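Local coordinates for dihydroneopterin triphosphate diphosphatase (Escherichia coli O157:H7, PDB 5U7F) that hydrolyses dihydroneopterin triphosphate to dihydroneopterin monophosphate and pyrophosphate, a metal-dependent step of folate biosynthesis, at the cobalt (II) ion site. Sequence-based numbering; all coordinates share one arbitrary frame.

The cobalt (II) ion site. Residues 40-42, 44, 55-56, 59-60, 117. With CO (cobalt (II) ion), chain B; CO (cobalt (II) ion), chain C; CO (cobalt (II) ion), chain D; SO4 (sulfate ion), chain E.
Strand 39-42, its backbone extended from Thr40 to Ser42, runs past one side of a cobalt cluster, while helix 49-61 of the Nudix box presents its glutamates from another. Glu56, with CG anti to its carbonyl carbon and the chain bent at chi2 (-75°), sets its carboxylate across two metals: OE1 binds CO (chain C) and OE2 CO (chain B), each at 2.1 Å. One turn on, Glu60 reaches CO (chain C) through OE2 on a chain extended beyond CG. Glu117, its CG anti to the backbone N (chi1 -174°), comes from a loop and adds OE2 to the same ion, which together with water 3, water 5 and sulfate O3 gives a near-octahedral arrangement. Water 3 bridges all three cobalts, and CO (chain B) and CO (chain C) lie 3.4 Å apart. CO (chain D), partly occupied like CO (chain B), is held by waters and sulfate O2. Arg55 bends at chi3 so that NH1 meets Glu56 OE2 at 2.8 Å from above the carboxylate plane, a salt bridge that probably offsets carboxylate charge and steadies the bridging group. In the second shell, Glu59 OE2 lies within hydrogen-bonding distance of cobalt-bound water 2 (3.0 Å) and water 5 (2.8 Å), and Glu44 OE2 lies 2.8 Å from water 4. The partly occupied sulfate, a common crystallisation additive, gives O4 to CO (chain B) and accepts a fairly straight hydrogen bond from Ser42 N (3.1 Å, 161° at H). The protein hides 223 of its 241 Å², which suggests a place for a substrate phosphate. Cobalt stands in for the Mg(2+) assigned to Glu56, Glu60 and Glu117 in this catalytic centre, where clustered cations would position and polarise the triphosphate and activate water.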
loop_
_atom_site.group_PDB
_atom_site.type_symbol
_atom_site.label_atom_id
_atom_site.label_comp_id
_atom_site.label_asym_id
_atom_site.label_seq_id
_atom_site.Cartn_x
_atom_site.Cartn_y
_atom_site.Cartn_z
ATOM N N THR A 40 1.363 0.192 2.300
ATOM C CA THR A 40 2.117 1.454 2.152
ATOM C C THR A 40 3.313 1.385 3.080
ATOM O O THR A 40 3.309 0.623 4.039
ATOM C CB THR A 40 1.287 2.731 2.463
ATOM O OG1 THR A 40 0.953 2.780 3.853
ATOM C CG2 THR A 40 0.033 2.796 1.626
ATOM N N GLY A 41 4.358 2.151 2.781
ATOM C CA GLY A 41 5.490 2.222 3.679
ATOM C C GLY A 41 6.466 3.291 3.259
ATOM O O GLY A 41 6.528 3.625 2.072
ATOM N N SER A 42 7.210 3.816 4.232
ATOM C CA SER A 42 8.275 4.797 3.966
ATOM C C SER A 42 9.468 4.181 3.245
ATOM O O SER A 42 9.847 3.039 3.502
ATOM C CB SER A 42 8.766 5.439 5.270
ATOM O OG SER A 42 7.779 6.261 5.858
ATOM N N GLU A 44 13.230 4.147 3.101
ATOM C CA GLU A 44 14.296 4.477 4.043
ATOM C C GLU A 44 15.559 4.960 3.347
ATOM O O GLU A 44 15.780 4.709 2.170
ATOM C CB GLU A 44 14.637 3.272 4.913
ATOM C CG GLU A 44 13.446 2.737 5.711
ATOM C CD GLU A 44 12.863 3.761 6.692
ATOM O OE1 GLU A 44 13.581 4.714 7.061
ATOM O OE2 GLU A 44 11.688 3.618 7.096
ATOM N N ARG A 55 10.253 -4.805 0.251
ATOM C CA ARG A 55 10.498 -5.024 1.667
ATOM C C ARG A 55 9.206 -4.944 2.462
ATOM O O ARG A 55 8.942 -5.809 3.282
ATOM C CB ARG A 55 11.497 -4.034 2.225
ATOM C CG ARG A 55 11.697 -4.190 3.743
ATOM C CD ARG A 55 12.591 -3.171 4.314
ATOM N NE ARG A 55 12.299 -1.837 3.794
ATOM C CZ ARG A 55 11.310 -1.061 4.217
ATOM N NH1 ARG A 55 10.509 -1.462 5.208
ATOM N NH2 ARG A 55 11.135 0.130 3.658
ATOM N N GLU A 56 8.422 -3.890 2.243
ATOM C CA GLU A 56 7.163 -3.706 2.944
ATOM C C GLU A 56 6.168 -4.831 2.635
ATOM O O GLU A 56 5.372 -5.214 3.474
ATOM C CB GLU A 56 6.565 -2.358 2.576
ATOM C CG GLU A 56 7.374 -1.191 3.097
ATOM C CD GLU A 56 7.216 -0.938 4.619
ATOM O OE1 GLU A 56 6.249 -1.453 5.189
ATOM O OE2 GLU A 56 8.049 -0.201 5.217
ATOM N N GLU A 59 7.364 -7.638 4.881
ATOM C CA GLU A 59 7.050 -7.272 6.284
ATOM C C GLU A 59 5.554 -7.272 6.629
ATOM O O GLU A 59 5.162 -7.777 7.685
ATOM C CB GLU A 59 7.613 -5.868 6.623
ATOM C CG GLU A 59 9.148 -5.762 6.684
ATOM C CD GLU A 59 9.664 -4.332 6.987
ATOM O OE1 GLU A 59 10.903 -4.127 7.003
ATOM O OE2 GLU A 59 8.832 -3.421 7.223
ATOM N N GLU A 60 4.722 -6.705 5.757
ATOM C CA GLU A 60 3.328 -6.441 6.082
ATOM C C GLU A 60 2.352 -7.558 5.756
ATOM O O GLU A 60 1.332 -7.693 6.422
ATOM C CB GLU A 60 2.866 -5.174 5.369
ATOM C CG GLU A 60 3.630 -3.922 5.891
ATOM C CD GLU A 60 2.944 -2.607 5.644
ATOM O OE1 GLU A 60 1.896 -2.604 4.990
ATOM O OE2 GLU A 60 3.477 -1.559 6.112
ATOM N N GLU A 117 1.472 -5.474 10.585
ATOM C CA GLU A 117 1.269 -4.056 10.866
ATOM C C GLU A 117 -0.213 -3.688 11.058
ATOM O O GLU A 117 -0.534 -2.564 11.459
ATOM C CB GLU A 117 1.897 -3.238 9.703
ATOM C CG GLU A 117 1.927 -1.718 9.869
ATOM C CD GLU A 117 2.671 -1.009 8.716
ATOM O OE1 GLU A 117 2.011 -0.280 7.919
ATOM O OE2 GLU A 117 3.918 -1.179 8.610
HETATM CO CO CO B . 8.136 0.876 7.044
HETATM CO CO CO C . 5.322 -1.086 6.993
HETATM CO CO CO D . 6.650 0.972 9.668
HETATM S S SO4 E . 5.126 2.195 7.276
HETATM O O1 SO4 E . 4.342 3.358 6.825
HETATM O O2 SO4 E . 5.080 2.161 8.740
HETATM O O3 SO4 E . 4.562 0.962 6.696
HETATM O O4 SO4 E . 6.517 2.337 6.862
HETATM O O HOH W 1 8.444 1.969 9.027
HETATM O O HOH W 2 9.598 -0.559 7.730
HETATM O O HOH W 3 6.906 -0.475 7.889
HETATM O O HOH W 4 9.583 2.136 6.109
HETATM O O HOH W 5 6.077 -2.975 7.667
HETATM O O HOH W 6 6.183 2.387 11.446
HETATM O O HOH W 7 5.426 -0.476 10.444
HETATM O O HOH W 8 2.253 2.486 6.164
HETATM O O HOH W 9 7.735 4.638 8.421
#